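Local coordinates for possible transcriptional regulatory arsR-family protein (Mycobacterium bovis, PDB 3GW2) that probably binds DNA as an ArsR-family transcriptional regulator, within a network that coordinates tolerance to the antitubercular drug bedaquiline, at residues 28-33 and 57-62; 36-41 and 76-81. All blocks are in the same frame, centred on the assembly; numbering follows the deposited sequence.

Interaction 1 (28-33 and 57-62)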
# COMPACT_ATOMS: atom_id res chain seq x y z
N LEU A 28 5.08 9.82 -0.92
CA LEU A 28 6.13 8.88 -0.50
C LEU A 28 7.50 9.55 -0.24
O LEU A 28 8.34 9.01 0.49
CB LEU A 28 6.26 7.77 -1.54
CG LEU A 28 5.34 6.53 -1.43
CD1 LEU A 28 4.05 6.82 -0.72
CD2 LEU A 28 5.07 6.00 -2.81
N GLN A 29 7.73 10.70 -0.87
CA GLN A 29 8.92 11.51 -0.60
C GLN A 29 9.01 11.87 0.87
O GLN A 29 10.09 11.84 1.45
CB GLN A 29 8.93 12.78 -1.46
CG GLN A 29 9.00 12.49 -2.95
CD GLN A 29 8.98 13.75 -3.79
OE1 GLN A 29 8.64 13.70 -4.97
NE2 GLN A 29 9.37 14.87 -3.20
N ILE A 30 7.87 12.19 1.47
CA ILE A 30 7.81 12.46 2.91
C ILE A 30 8.38 11.31 3.72
O ILE A 30 9.14 11.52 4.66
CB ILE A 30 6.36 12.76 3.38
CG1 ILE A 30 5.87 14.09 2.77
CG2 ILE A 30 6.30 12.81 4.91
CD1 ILE A 30 4.37 14.38 2.94
N LEU A 31 8.03 10.08 3.33
CA LEU A 31 8.52 8.89 4.04
C LEU A 31 10.03 8.74 3.94
O LEU A 31 10.69 8.47 4.94
CB LEU A 31 7.78 7.63 3.56
CG LEU A 31 6.31 7.53 3.97
CD1 LEU A 31 5.69 6.26 3.40
CD2 LEU A 31 6.16 7.55 5.49
N ASP A 32 10.58 8.96 2.75
CA ASP A 32 12.04 8.96 2.57
C ASP A 32 12.72 10.02 3.40
O ASP A 32 13.78 9.80 3.97
CB ASP A 32 12.43 9.13 1.10
CG ASP A 32 12.84 7.83 0.45
OD1 ASP A 32 13.76 7.15 0.98
OD2 ASP A 32 12.26 7.47 -0.58
N LEU A 33 12.07 11.18 3.50
CA LEU A 33 12.59 12.30 4.27
C LEU A 33 12.62 12.01 5.77
O LEU A 33 13.58 12.37 6.46
CB LEU A 33 11.79 13.57 3.99
CG LEU A 33 12.34 14.84 4.60
CD1 LEU A 33 13.64 15.29 3.92
CD2 LEU A 33 11.28 15.93 4.54
N ALA A 57 -2.09 18.11 4.39
CA ALA A 57 -3.00 17.12 3.80
C ALA A 57 -2.31 15.76 3.59
O ALA A 57 -2.88 14.73 3.94
CB ALA A 57 -3.63 17.64 2.48
N ASN A 58 -1.12 15.76 3.01
CA ASN A 58 -0.40 14.51 2.77
C ASN A 58 0.03 13.85 4.08
O ASN A 58 0.01 12.62 4.19
CB ASN A 58 0.82 14.74 1.88
CG ASN A 58 0.49 14.78 0.41
OD1 ASN A 58 -0.31 13.98 -0.08
ND2 ASN A 58 1.11 15.70 -0.32
N LEU A 59 0.45 14.65 5.06
CA LEU A 59 0.80 14.12 6.39
C LEU A 59 -0.40 13.48 7.11
O LEU A 59 -0.27 12.41 7.71
CB LEU A 59 1.48 15.20 7.24
CG LEU A 59 2.90 15.51 6.78
CD1 LEU A 59 3.37 16.88 7.28
CD2 LEU A 59 3.88 14.40 7.21
N GLN A 60 -1.56 14.12 7.03
CA GLN A 60 -2.82 13.53 7.48
C GLN A 60 -3.13 12.20 6.79
O GLN A 60 -3.56 11.24 7.45
CB GLN A 60 -3.99 14.49 7.25
CG GLN A 60 -4.46 15.19 8.50
CD GLN A 60 -3.41 16.07 9.14
OE1 GLN A 60 -2.83 15.70 10.17
NE2 GLN A 60 -3.16 17.24 8.55
N ALA A 61 -2.91 12.14 5.48
CA ALA A 61 -3.11 10.92 4.72
C ALA A 61 -2.20 9.80 5.22
O ALA A 61 -2.65 8.67 5.41
CB ALA A 61 -2.92 11.15 3.23
N LEU A 62 -0.93 10.13 5.46
CA LEU A 62 0.01 9.17 6.06
C LEU A 62 -0.40 8.72 7.45
O LEU A 62 -0.32 7.52 7.78
CB LEU A 62 1.44 9.73 6.06
CG LEU A 62 2.05 9.92 4.67
CD1 LEU A 62 3.36 10.70 4.79
CD2 LEU A 62 2.27 8.56 3.98
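I30 drives its branched side chain into helix 57-62 and touches three residues there. The CD1 methyl at its tip rests 3.7 Å from N58 CB. CG2, placed anti to the backbone N, lies 3.6 Å from L62 CD1 and 3.7 Å from L59 CD2, so one methyl is shared by two leucines a turn apart. N58 lends only its CB to this apolar patch; its amide end is turned to R27, whose NH1 hydrogen-bonds OD1. The next residue, L31, slides past L62 in the opposite direction, and the looser contact is between L31 CD1 and L62 CD2 at 4.2 Å. L62 thus splits its two methyls, CD1 to I30 and CD2 to L31. No hydrogen bond joins the two helices, whose axes stay 10.5 Å apart and cross at -77°; the contact is carried by aliphatic side-chain carbons. Around this buried patch I44 of helix 41-48 and M50 pack on I30, while V68 lies against both L31 and L62. The contact seats helix 52-64, second helix of the helix-turn-helix, on helix 27-34 in the core of the winged helix-turn-helix domain of this ArsR-family protein.

Interaction 2 (36-41 and 76-81)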
# COMPACT_ATOMS: atom_id res chain seq x y z
N GLN A 36 15.62 8.12 8.25
CA GLN A 36 15.00 8.32 9.56
C GLN A 36 15.36 9.69 10.21
O GLN A 36 16.44 10.26 9.99
CB GLN A 36 15.28 7.12 10.48
CG GLN A 36 14.52 7.10 11.82
CD GLN A 36 13.09 6.56 11.73
OE1 GLN A 36 12.82 5.56 11.05
NE2 GLN A 36 12.19 7.20 12.47
N GLY A 37 14.42 10.18 11.00
CA GLY A 37 14.59 11.39 11.78
C GLY A 37 13.32 12.20 11.64
O GLY A 37 12.96 12.61 10.54
N GLU A 38 12.64 12.40 12.76
CA GLU A 38 11.44 13.22 12.83
C GLU A 38 11.69 14.65 12.33
O GLU A 38 12.77 15.21 12.53
CB GLU A 38 10.91 13.20 14.27
CG GLU A 38 10.30 14.48 14.77
CD GLU A 38 10.11 14.48 16.27
OE1 GLU A 38 10.84 15.21 16.96
OE2 GLU A 38 9.21 13.78 16.76
N ARG A 39 10.71 15.24 11.65
CA ARG A 39 10.84 16.63 11.18
C ARG A 39 9.54 17.41 11.38
O ARG A 39 8.46 16.82 11.44
CB ARG A 39 11.35 16.69 9.72
CG ARG A 39 12.59 15.77 9.47
CD ARG A 39 13.73 16.35 8.62
NE ARG A 39 14.02 17.76 8.89
CZ ARG A 39 14.87 18.51 8.17
NH1 ARG A 39 15.50 17.99 7.13
NH2 ARG A 39 15.08 19.78 8.49
N ALA A 40 9.67 18.73 11.50
CA ALA A 40 8.51 19.63 11.60
C ALA A 40 7.81 19.74 10.25
O ALA A 40 8.44 19.60 9.21
CB ALA A 40 8.94 21.03 12.09
N VAL A 41 6.51 20.00 10.27
CA VAL A 41 5.70 20.18 9.06
C VAL A 41 6.35 21.21 8.10
O VAL A 41 6.45 20.96 6.88
CB VAL A 41 4.26 20.65 9.41
CG1 VAL A 41 3.42 20.90 8.16
CG2 VAL A 41 3.59 19.63 10.32
N ARG A 76 4.44 24.45 16.55
CA ARG A 76 4.93 23.49 15.55
C ARG A 76 4.36 22.11 15.79
O ARG A 76 3.90 21.79 16.88
CB ARG A 76 6.45 23.42 15.58
CG ARG A 76 7.11 24.78 15.61
CD ARG A 76 8.45 24.80 14.93
NE ARG A 76 8.81 26.17 14.56
CZ ARG A 76 8.33 26.81 13.49
NH1 ARG A 76 7.48 26.19 12.67
NH2 ARG A 76 8.70 28.06 13.24
N GLN A 77 4.41 21.29 14.74
CA GLN A 77 4.00 19.91 14.79
C GLN A 77 5.13 19.07 14.18
O GLN A 77 5.65 19.39 13.10
CB GLN A 77 2.72 19.75 13.96
CG GLN A 77 1.60 19.00 14.63
CD GLN A 77 0.44 18.75 13.69
OE1 GLN A 77 0.40 19.26 12.57
NE2 GLN A 77 -0.52 17.95 14.14
N TYR A 78 5.52 18.02 14.87
CA TYR A 78 6.61 17.15 14.42
C TYR A 78 6.05 15.77 14.06
O TYR A 78 5.32 15.16 14.83
CB TYR A 78 7.70 17.03 15.50
CG TYR A 78 8.40 18.33 15.78
CD1 TYR A 78 9.60 18.66 15.14
CD2 TYR A 78 7.88 19.25 16.70
CE1 TYR A 78 10.25 19.88 15.40
CE2 TYR A 78 8.52 20.47 16.96
CZ TYR A 78 9.70 20.77 16.30
OH TYR A 78 10.34 21.97 16.56
N TYR A 79 6.42 15.30 12.88
CA TYR A 79 5.96 13.99 12.39
C TYR A 79 7.13 13.03 12.31
O TYR A 79 8.25 13.44 11.99
CB TYR A 79 5.33 14.12 11.00
CG TYR A 79 3.89 14.56 11.00
CD1 TYR A 79 2.87 13.61 10.87
CD2 TYR A 79 3.54 15.90 11.13
CE1 TYR A 79 1.53 13.98 10.86
CE2 TYR A 79 2.19 16.30 11.12
CZ TYR A 79 1.20 15.32 10.98
OH TYR A 79 -0.13 15.66 10.96
N ARG A 80 6.86 11.76 12.58
CA ARG A 80 7.84 10.72 12.35
C ARG A 80 7.19 9.43 11.92
O ARG A 80 6.01 9.18 12.16
CB ARG A 80 8.71 10.45 13.59
CG ARG A 80 8.05 10.67 14.93
CD ARG A 80 6.94 9.71 15.25
NE ARG A 80 7.01 9.17 16.62
CZ ARG A 80 6.54 9.76 17.71
NH1 ARG A 80 5.99 10.97 17.67
NH2 ARG A 80 6.65 9.15 18.88
N ILE A 81 8.01 8.61 11.28
CA ILE A 81 7.66 7.24 10.93
C ILE A 81 7.22 6.51 12.19
O ILE A 81 7.90 6.56 13.21
CB ILE A 81 8.85 6.57 10.21
CG1 ILE A 81 8.85 7.09 8.76
CG2 ILE A 81 8.81 5.01 10.31
CD1 ILE A 81 10.05 6.69 7.96
O HOH W 1 11.15 9.44 11.45
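R39 and Y79 form the hydrogen-bonded pair of a short antiparallel ladder, with R39 N to Y79 O at 3.1 Å and Y79 N to R39 O at 2.9 Å. The second bond is nearly straight at hydrogen (169°), although its donor is tilted from the plane of the R39 carbonyl. V41 N adds a third bond, 3.0 Å to Q77 O, and A40 and Y78 between them make the non-hydrogen-bonded pair. On their face of the sheet A40 CB meets Y78 CE1 at 3.7 Å, and the carboxylate end of E38 lies against Y78 CB, its CD 3.6 Å away. E38 CB also packs on R80 CB; the carboxylate itself is held by a salt bridge from OE1 to R71. Near Y79, V41 sends CG2 to the ring edge, 3.7 Å from CE2, the two side chains pointing the same way. With CG1 anti to the backbone N (chi1 178°), V41 CG2 stands anti to the carbonyl carbon and also reaches Q77 CB. At the far end a water accepts from I81 N and, weakly, from G37 N, bridging the loop at G37 to strand 76-81 past the last direct bond. A40 is the N-cap of helix 41-48, so the ladder runs directly into that helix. Strand 76-81 lies between 39-40 and 68-73, while L59 of helix 52-64 packs against V41 and Y79, and L34 of helix 27-34 against R39 and I81.

Overall arrangement
The centres of interactions 1 and 2 lie 10 Å apart, the first about 4 Å from the centre of the folded chain and the second at its surface. Their segments alternate along the sequence, 28-33, 36-41, 57-62 and 76-81, which interlaces the helical core with the sheet. Helix 27-34 leads into strand 39-40, and helix 52-64 precedes the hairpin of strands 68-73 and 76-81, the wing of the fold. The two contacts meet directly: L59 CB lies 3.8 Å from Y79 CZ, and L31 O 3.6 Å from I81 CD1. Together they tie the helix-turn-helix DNA-binding motif, residues 41-64, to the preceding helix and to the wing.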